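Local coordinates for protein restriction endonuclease Hpy99I (Helicobacter pylori, PDB 3GOX) that cleaves double-stranded DNA at a pseudopalindromic target as a type II restriction endonuclease of the beta-beta-alpha-Me class, each subunit carrying two zinc ions, at residues C140-K145 against E168-S173; I77-H82 against T103-R108. One frame throughout, in Å; residues are numbered along the deposited sequence.

Contact 1 of 2, residues C140-K145 against E168-S173. With ZN (zinc ion), chain F; nucleotides of chain D; nucleotides of chain C.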
loop_
_atom_site.group_PDB
_atom_site.type_symbol
_atom_site.label_atom_id
_atom_site.label_comp_id
_atom_site.label_asym_id
_atom_site.label_seq_id
_atom_site.Cartn_x
_atom_site.Cartn_y
_atom_site.Cartn_z
ATOM N N CYS A 140 13.846 6.817 -7.193
ATOM C CA CYS A 140 12.501 7.371 -7.048
ATOM C C CYS A 140 12.542 8.742 -6.378
ATOM O O CYS A 140 13.237 8.934 -5.382
ATOM C CB CYS A 140 11.611 6.421 -6.245
ATOM S SG CYS A 140 9.898 7.004 -6.020
ATOM N N PRO A 141 11.843 9.724 -6.956
ATOM C CA PRO A 141 11.915 11.069 -6.367
ATOM C C PRO A 141 11.244 11.228 -5.005
ATOM O O PRO A 141 11.466 12.253 -4.339
ATOM C CB PRO A 141 11.251 11.960 -7.416
ATOM C CG PRO A 141 10.422 11.088 -8.239
ATOM C CD PRO A 141 11.045 9.700 -8.195
ATOM N N ILE A 142 10.444 10.244 -4.590
ATOM C CA ILE A 142 9.748 10.340 -3.311
ATOM C C ILE A 142 10.517 9.567 -2.248
ATOM O O ILE A 142 11.109 10.170 -1.349
ATOM C CB ILE A 142 8.279 9.895 -3.416
ATOM C CG1 ILE A 142 7.534 10.780 -4.424
ATOM C CG2 ILE A 142 7.593 9.948 -2.026
ATOM C CD1 ILE A 142 6.095 10.405 -4.645
ATOM N N CYS A 143 10.576 8.248 -2.391
ATOM C CA CYS A 143 11.216 7.394 -1.400
ATOM C C CYS A 143 12.740 7.352 -1.501
ATOM O O CYS A 143 13.390 6.833 -0.594
ATOM C CB CYS A 143 10.668 5.969 -1.473
ATOM S SG CYS A 143 11.120 5.072 -2.971
ATOM N N GLU A 144 13.299 7.867 -2.604
ATOM C CA GLU A 144 14.748 7.954 -2.791
ATOM C C GLU A 144 15.430 6.595 -2.916
ATOM O O GLU A 144 16.655 6.518 -2.871
ATOM C CB GLU A 144 15.409 8.806 -1.686
ATOM C CG GLU A 144 14.878 10.245 -1.664
ATOM C CD GLU A 144 15.514 11.149 -0.617
ATOM O OE1 GLU A 144 16.336 10.684 0.195
ATOM O OE2 GLU A 144 15.168 12.350 -0.605
ATOM N N LYS A 145 14.657 5.521 -3.094
ATOM C CA LYS A 145 15.263 4.208 -3.291
ATOM C C LYS A 145 15.746 4.053 -4.727
ATOM O O LYS A 145 15.060 4.426 -5.674
ATOM C CB LYS A 145 14.314 3.080 -2.904
ATOM C CG LYS A 145 13.870 3.147 -1.450
ATOM C CD LYS A 145 13.321 1.787 -0.935
ATOM C CE LYS A 145 12.095 1.263 -1.691
ATOM N NZ LYS A 145 10.855 2.123 -1.504
ATOM N N GLU A 168 4.932 12.905 -11.852
ATOM C CA GLU A 168 6.214 12.309 -12.251
ATOM C C GLU A 168 6.140 10.796 -12.323
ATOM O O GLU A 168 5.174 10.171 -11.844
ATOM C CB GLU A 168 7.340 12.724 -11.289
ATOM C CG GLU A 168 7.552 14.234 -11.250
ATOM C CD GLU A 168 8.501 14.721 -10.163
ATOM O OE1 GLU A 168 9.355 13.942 -9.686
ATOM O OE2 GLU A 168 8.412 15.921 -9.810
ATOM N N TRP A 169 7.167 10.221 -12.946
ATOM C CA TRP A 169 7.433 8.801 -12.859
ATOM C C TRP A 169 7.927 8.503 -11.458
ATOM O O TRP A 169 8.923 9.066 -11.008
ATOM C CB TRP A 169 8.473 8.367 -13.900
ATOM C CG TRP A 169 7.906 8.304 -15.287
ATOM C CD1 TRP A 169 7.901 9.298 -16.223
ATOM C CD2 TRP A 169 7.253 7.178 -15.895
ATOM N NE1 TRP A 169 7.284 8.862 -17.366
ATOM C CE2 TRP A 169 6.889 7.560 -17.200
ATOM C CE3 TRP A 169 6.965 5.872 -15.463
ATOM C CZ2 TRP A 169 6.233 6.695 -18.075
ATOM C CZ3 TRP A 169 6.310 5.014 -16.329
ATOM C CH2 TRP A 169 5.953 5.427 -17.623
ATOM N N ILE A 170 7.210 7.608 -10.772
ATOM C CA ILE A 170 7.525 7.218 -9.399
ATOM C C ILE A 170 7.350 5.696 -9.282
ATOM O O ILE A 170 6.744 5.050 -10.152
ATOM C CB ILE A 170 6.630 7.953 -8.336
ATOM C CG1 ILE A 170 5.141 7.628 -8.517
ATOM C CG2 ILE A 170 6.861 9.478 -8.377
ATOM C CD1 ILE A 170 4.247 8.246 -7.429
ATOM N N CYS A 171 7.850 5.109 -8.198
ATOM C CA CYS A 171 7.673 3.668 -8.008
ATOM C C CYS A 171 6.232 3.339 -7.602
ATOM O O CYS A 171 5.529 4.167 -7.037
ATOM C CB CYS A 171 8.716 3.091 -7.039
ATOM S SG CYS A 171 8.393 3.405 -5.278
ATOM N N ASP A 172 5.808 2.132 -7.951
ATOM C CA ASP A 172 4.446 1.638 -7.655
ATOM C C ASP A 172 4.187 1.642 -6.152
ATOM O O ASP A 172 3.074 1.928 -5.723
ATOM C CB ASP A 172 4.285 0.226 -8.264
ATOM C CG ASP A 172 2.909 -0.405 -8.009
ATOM O OD1 ASP A 172 1.956 -0.095 -8.741
ATOM O OD2 ASP A 172 2.810 -1.288 -7.123
ATOM N N SER A 173 5.205 1.341 -5.359
ATOM C CA SER A 173 5.066 1.372 -3.898
ATOM C C SER A 173 4.646 2.765 -3.430
ATOM O O SER A 173 3.673 2.918 -2.670
ATOM C CB SER A 173 6.386 0.948 -3.269
ATOM O OG SER A 173 6.378 1.028 -1.866
HETATM ZN ZN ZN F . 9.239 5.419 -4.422
ATOM P P DG D 7 -6.379 4.660 -5.108
ATOM O OP1 DG D 7 -6.803 6.058 -4.845
ATOM O OP2 DG D 7 -7.385 3.646 -5.501
ATOM O "O5'" DG D 7 -5.265 4.700 -6.247
ATOM C "C5'" DG D 7 -4.073 5.440 -6.043
ATOM C "C4'" DG D 7 -3.088 5.172 -7.157
ATOM O "O4'" DG D 7 -2.840 3.745 -7.228
ATOM C "C3'" DG D 7 -3.534 5.569 -8.562
ATOM O "O3'" DG D 7 -2.371 5.845 -9.345
ATOM C "C2'" DG D 7 -4.216 4.308 -9.055
ATOM C "C1'" DG D 7 -3.341 3.215 -8.449
ATOM N N9 DG D 7 -4.051 1.969 -8.154
ATOM C C8 DG D 7 -5.386 1.836 -7.840
ATOM N N7 DG D 7 -5.762 0.593 -7.692
ATOM C C5 DG D 7 -4.606 -0.144 -7.910
ATOM C C6 DG D 7 -4.399 -1.552 -7.916
ATOM O O6 DG D 7 -5.228 -2.456 -7.757
ATOM N N1 DG D 7 -3.068 -1.874 -8.163
ATOM C C2 DG D 7 -2.066 -0.966 -8.396
ATOM N N2 DG D 7 -0.841 -1.484 -8.607
ATOM N N3 DG D 7 -2.247 0.349 -8.421
ATOM C C4 DG D 7 -3.533 0.687 -8.172
ATOM P P DG C 4 3.065 -9.877 -9.020
ATOM O OP1 DG C 4 4.120 -10.825 -9.467
ATOM O OP2 DG C 4 1.948 -10.370 -8.170
ATOM O "O5'" DG C 4 3.796 -8.671 -8.277
ATOM C "C5'" DG C 4 4.637 -7.783 -9.015
ATOM C "C4'" DG C 4 4.996 -6.563 -8.198
ATOM O "O4'" DG C 4 3.793 -5.856 -7.812
ATOM C "C3'" DG C 4 5.742 -6.810 -6.892
ATOM O "O3'" DG C 4 6.479 -5.624 -6.581
ATOM C "C2'" DG C 4 4.597 -7.001 -5.911
ATOM C "C1'" DG C 4 3.603 -5.954 -6.398
ATOM N N9 DG C 4 2.191 -6.255 -6.163
ATOM C C8 DG C 4 1.548 -7.449 -6.386
ATOM N N7 DG C 4 0.265 -7.395 -6.143
ATOM C C5 DG C 4 0.049 -6.090 -5.721
ATOM C C6 DG C 4 -1.155 -5.426 -5.338
ATOM O O6 DG C 4 -2.314 -5.867 -5.319
ATOM N N1 DG C 4 -0.915 -4.109 -4.963
ATOM C C2 DG C 4 0.314 -3.498 -4.967
ATOM N N2 DG C 4 0.344 -2.222 -4.547
ATOM N N3 DG C 4 1.436 -4.095 -5.346
ATOM C C4 DG C 4 1.232 -5.379 -5.706
HETATM O O HOH W 1 8.959 -0.058 -1.769
#

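Contact 2 of 2, residues I77-H82 against T103-R108. With ZN (zinc ion), chain E; nucleotides of chain D.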
loop_
_atom_site.group_PDB
_atom_site.type_symbol
_atom_site.label_atom_id
_atom_site.label_comp_id
_atom_site.label_asym_id
_atom_site.label_seq_id
_atom_site.Cartn_x
_atom_site.Cartn_y
_atom_site.Cartn_z
ATOM N N ILE A 77 -21.072 -4.707 1.982
ATOM C CA ILE A 77 -21.261 -3.345 2.487
ATOM C C ILE A 77 -20.083 -2.482 2.010
ATOM O O ILE A 77 -18.923 -2.812 2.282
ATOM C CB ILE A 77 -21.321 -3.310 4.007
ATOM C CG1 ILE A 77 -22.413 -4.238 4.543
ATOM C CG2 ILE A 77 -21.543 -1.867 4.495
ATOM C CD1 ILE A 77 -22.344 -4.467 6.076
ATOM N N CYS A 78 -20.362 -1.382 1.300
ATOM C CA CYS A 78 -19.314 -0.492 0.799
ATOM C C CYS A 78 -18.632 0.243 1.957
ATOM O O CYS A 78 -19.301 0.678 2.885
ATOM C CB CYS A 78 -19.894 0.506 -0.191
ATOM S SG CYS A 78 -18.717 1.769 -0.740
ATOM N N ASN A 79 -17.307 0.397 1.907
ATOM C CA ASN A 79 -16.578 1.039 2.998
ATOM C C ASN A 79 -16.629 2.553 3.001
ATOM O O ASN A 79 -16.099 3.174 3.931
ATOM C CB ASN A 79 -15.118 0.577 3.051
ATOM C CG ASN A 79 -14.271 1.235 1.986
ATOM O OD1 ASN A 79 -14.700 1.364 0.864
ATOM N ND2 ASN A 79 -13.072 1.652 2.344
ATOM N N ILE A 80 -17.265 3.147 1.989
ATOM C CA ILE A 80 -17.442 4.596 1.956
ATOM C C ILE A 80 -18.907 4.867 2.253
ATOM O O ILE A 80 -19.253 5.245 3.373
ATOM C CB ILE A 80 -16.948 5.212 0.617
ATOM C CG1 ILE A 80 -15.484 4.827 0.357
ATOM C CG2 ILE A 80 -17.127 6.716 0.629
ATOM C CD1 ILE A 80 -14.514 5.243 1.402
ATOM N N CYS A 81 -19.792 4.572 1.319
ATOM C CA CYS A 81 -21.203 4.876 1.514
ATOM C C CYS A 81 -21.894 3.957 2.527
ATOM O O CYS A 81 -22.966 4.290 3.040
ATOM C CB CYS A 81 -21.959 4.851 0.169
ATOM S SG CYS A 81 -22.094 3.237 -0.688
ATOM N N HIS A 82 -21.306 2.798 2.816
ATOM C CA HIS A 82 -21.915 1.848 3.760
ATOM C C HIS A 82 -23.376 1.574 3.383
ATOM O O HIS A 82 -24.277 1.539 4.221
ATOM C CB HIS A 82 -21.731 2.285 5.232
ATOM C CG HIS A 82 -20.369 1.987 5.777
ATOM N ND1 HIS A 82 -19.275 2.802 5.552
ATOM C CD2 HIS A 82 -19.905 0.923 6.476
ATOM C CE1 HIS A 82 -18.204 2.259 6.117
ATOM N NE2 HIS A 82 -18.555 1.117 6.676
ATOM N N THR A 103 -12.857 -8.328 -4.309
ATOM C CA THR A 103 -13.334 -7.090 -4.899
ATOM C C THR A 103 -12.837 -5.902 -4.075
ATOM O O THR A 103 -12.500 -6.055 -2.902
ATOM C CB THR A 103 -14.871 -7.076 -4.987
ATOM O OG1 THR A 103 -15.440 -7.308 -3.691
ATOM C CG2 THR A 103 -15.367 -8.165 -5.938
ATOM N N ARG A 104 -12.762 -4.725 -4.691
ATOM C CA ARG A 104 -12.388 -3.514 -3.966
ATOM C C ARG A 104 -13.381 -3.297 -2.825
ATOM O O ARG A 104 -14.543 -3.686 -2.956
ATOM C CB ARG A 104 -12.381 -2.292 -4.895
ATOM C CG ARG A 104 -11.379 -2.307 -6.042
ATOM C CD ARG A 104 -11.312 -0.941 -6.643
ATOM N NE ARG A 104 -10.448 -0.835 -7.813
ATOM C CZ ARG A 104 -9.145 -0.543 -7.810
ATOM N NH1 ARG A 104 -8.473 -0.406 -6.684
ATOM N NH2 ARG A 104 -8.509 -0.432 -8.964
ATOM N N PRO A 105 -12.942 -2.666 -1.733
ATOM C CA PRO A 105 -13.883 -2.431 -0.611
ATOM C C PRO A 105 -14.896 -1.326 -0.898
ATOM O O PRO A 105 -15.930 -1.274 -0.214
ATOM C CB PRO A 105 -12.959 -2.030 0.530
ATOM C CG PRO A 105 -11.770 -1.411 -0.142
ATOM C CD PRO A 105 -11.588 -2.185 -1.424
ATOM N N SER A 106 -14.614 -0.446 -1.859
ATOM C CA SER A 106 -15.516 0.637 -2.266
ATOM C C SER A 106 -16.260 0.255 -3.548
ATOM O O SER A 106 -15.659 -0.273 -4.490
ATOM C CB SER A 106 -14.726 1.928 -2.507
ATOM O OG SER A 106 -13.775 2.163 -1.502
ATOM N N CYS A 107 -17.566 0.511 -3.560
ATOM C CA CYS A 107 -18.420 0.168 -4.690
ATOM C C CYS A 107 -18.067 0.999 -5.918
ATOM O O CYS A 107 -17.389 2.024 -5.832
ATOM C CB CYS A 107 -19.900 0.363 -4.320
ATOM S SG CYS A 107 -20.437 2.080 -4.163
ATOM N N ARG A 108 -18.557 0.565 -7.072
ATOM C CA ARG A 108 -18.267 1.257 -8.316
ATOM C C ARG A 108 -18.664 2.730 -8.266
ATOM O O ARG A 108 -17.950 3.562 -8.807
ATOM C CB ARG A 108 -18.927 0.553 -9.500
ATOM C CG ARG A 108 -18.413 -0.855 -9.753
ATOM C CD ARG A 108 -19.169 -1.509 -10.909
ATOM N NE ARG A 108 -19.118 -2.969 -10.853
ATOM C CZ ARG A 108 -18.160 -3.727 -11.394
ATOM N NH1 ARG A 108 -17.152 -3.171 -12.057
ATOM N NH2 ARG A 108 -18.210 -5.058 -11.272
HETATM ZN ZN ZN E . -20.176 3.028 -2.028
ATOM P P DT D 5 -9.997 -4.278 2.038
ATOM O OP1 DT D 5 -10.694 -3.530 3.122
ATOM O OP2 DT D 5 -10.786 -4.906 0.959
ATOM O "O5'" DT D 5 -8.976 -3.257 1.370
ATOM C "C5'" DT D 5 -8.207 -2.366 2.170
ATOM C "C4'" DT D 5 -7.107 -1.761 1.333
ATOM O "O4'" DT D 5 -6.214 -2.801 0.915
ATOM C "C3'" DT D 5 -7.613 -1.119 0.045
ATOM O "O3'" DT D 5 -7.795 0.280 0.283
ATOM C "C2'" DT D 5 -6.511 -1.400 -0.969
ATOM C "C1'" DT D 5 -5.564 -2.376 -0.264
ATOM N N1 DT D 5 -5.181 -3.591 -0.994
ATOM C C2 DT D 5 -3.839 -3.832 -1.153
ATOM O O2 DT D 5 -2.977 -3.050 -0.788
ATOM N N3 DT D 5 -3.540 -5.025 -1.758
ATOM C C4 DT D 5 -4.430 -5.977 -2.213
ATOM O O4 DT D 5 -4.008 -7.018 -2.705
ATOM C C5 DT D 5 -5.830 -5.642 -2.046
ATOM C C7 DT D 5 -6.874 -6.603 -2.523
ATOM C C6 DT D 5 -6.130 -4.476 -1.457
ATOM P P DG D 7 -6.379 4.660 -5.108
ATOM O OP1 DG D 7 -6.803 6.058 -4.845
ATOM O OP2 DG D 7 -7.385 3.646 -5.501
ATOM O "O5'" DG D 7 -5.265 4.700 -6.247
ATOM C "C5'" DG D 7 -4.073 5.440 -6.043
ATOM C "C4'" DG D 7 -3.088 5.172 -7.157
ATOM O "O4'" DG D 7 -2.840 3.745 -7.228
ATOM C "C3'" DG D 7 -3.534 5.569 -8.562
ATOM O "O3'" DG D 7 -2.371 5.845 -9.345
ATOM C "C2'" DG D 7 -4.216 4.308 -9.055
ATOM C "C1'" DG D 7 -3.341 3.215 -8.449
ATOM N N9 DG D 7 -4.051 1.969 -8.154
ATOM C C8 DG D 7 -5.386 1.836 -7.840
ATOM N N7 DG D 7 -5.762 0.593 -7.692
ATOM C C5 DG D 7 -4.606 -0.144 -7.910
ATOM C C6 DG D 7 -4.399 -1.552 -7.916
ATOM O O6 DG D 7 -5.228 -2.456 -7.757
ATOM N N1 DG D 7 -3.068 -1.874 -8.163
ATOM C C2 DG D 7 -2.066 -0.966 -8.396
ATOM N N2 DG D 7 -0.841 -1.484 -8.607
ATOM N N3 DG D 7 -2.247 0.349 -8.421
ATOM C C4 DG D 7 -3.533 0.687 -8.172
ATOM P P DC D 6 -8.536 1.195 -0.807
ATOM O OP1 DC D 6 -9.090 2.364 -0.078
ATOM O OP2 DC D 6 -9.425 0.363 -1.647
ATOM O "O5'" DC D 6 -7.348 1.722 -1.727
ATOM C "C5'" DC D 6 -6.333 2.565 -1.191
ATOM C "C4'" DC D 6 -5.119 2.534 -2.085
ATOM O "O4'" DC D 6 -4.510 1.232 -2.047
ATOM C "C3'" DC D 6 -5.436 2.754 -3.555
ATOM O "O3'" DC D 6 -5.579 4.156 -3.810
ATOM C "C2'" DC D 6 -4.224 2.144 -4.235
ATOM C "C1'" DC D 6 -3.800 1.026 -3.265
ATOM N N1 DC D 6 -4.077 -0.346 -3.718
ATOM C C2 DC D 6 -3.037 -1.282 -3.698
ATOM O O2 DC D 6 -1.931 -0.936 -3.254
ATOM N N3 DC D 6 -3.266 -2.537 -4.147
ATOM C C4 DC D 6 -4.480 -2.879 -4.588
ATOM N N4 DC D 6 -4.653 -4.129 -5.029
ATOM C C5 DC D 6 -5.566 -1.952 -4.598
ATOM C C6 DC D 6 -5.321 -0.708 -4.161
HETATM O O HOH W 2 -16.200 -2.806 2.040
#

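Contact 1 of 2, residues C140-K145 against E168-S173
Cys140 and Cys171 face each other across a zinc ion, which draws the two segments into a compact buried cluster. Cys143 supplies the third sulphur and Cys174 the fourth. Cys140 SG stands 2.3 Å from the zinc, placed there by a first torsion that sets it anti to the backbone N (chi1 -179°). This sulphur also accepts the nearly straight N-H of Cys171 (N to SG 3.5 Å, 171°) and that of Ile142 (N to SG 3.6 Å), bonds that should spread the thiolate charge. The turn 140-145 is thus a zinc knuckle, and it clasps the beta-beta-alpha-Me finger where strand 166-171 passes into helix 172-180, with Cys171 as the helix N-cap. Beside the metal, branched apolar side chains fill the buried flank: Ile142 CD1 lies 3.9 Å from Ile170 CG2, and the Ile170 side chain crosses the Pro141 ring at about a right angle, CG2 against CG. At the Pro141 end the packing turns mixed. Pro141 CG touches Glu168 OE1 at 3.4 Å, while OE2 of that carboxylate is held by Tyr198 of the second subunit. On the looser side Lys145 and Ser173 meet only through a water, 2.9 Å from Lys145 NZ and 2.8 Å from Ser173 OG. Asp172 points to the DNA instead: OD1, an acceptor well matched to a guanine amino group, takes an N2 hydrogen of DG7 of chain D (3.1 Å).

Contact 2 of 2, residues I77-H82 against T103-R108
Two flat groups flank the zinc knuckle at Cys78-Cys81, the first CxxC turn of a four-cysteine site in which Cys107 and Cys110 complete the set. The His82 ring has Cys78 O over one face, 3.3 Å above its plane and offset toward the rim, and Ile80 O in its plane at the edge, hydrogen-bonded by ND1. The Arg104 guanidinium meets N7 of DG7 of chain D at its edge, NH1 at 3.1 Å and NH2 at 3.2 Å, so both amino ends converge on one base acceptor; Glu91 holds its NE by a salt bridge. Pro105, which has no N-H to offer, lays its ring against the DNA backbone, CG 3.3 Å from OP2 of DC6 of chain D. Its carbonyl faces the knuckle instead: Pro105 O accepts Asn79 N at 3.0 Å, the donor lying above the carbonyl plane, and a water at 2.7 Å that also donates to Ile77 O. Cysteine suits the site because a thiolate binds zinc strongly, and Cys78 SG still accepts N-H groups. It takes those of Ile80 and, weakly, Cys81, and the straightest comes from across the contact, Cys107 N to Cys78 SG, 3.3 Å at 171°.

Overall arrangement
Contact 2 comes first along the chain, complete before the segments of contact 1 begin, and the two share no sheet or helix: their centres lie 28 Å apart and their nearest atoms about 10 Å. Contact 2 joins the loop after strand 75-77 to the loop leading from strand 101-103 into helix 108-115; contact 1 joins the loop after strand 137-139 to strand 166-171 and helix 172-180, which with strand 155-159 make up the beta-beta-alpha-Me motif, beside the sodium bound by Asp158 and Asn175. Side chains next to both zinc sites, Arg104 and Asp172, reach the same guanine, DG7 of chain D, at N7 in the major groove and N2 in the minor groove, consistent with target reading from both. The dimer links them again: Ile80 packs on Lys145 of the second subunit.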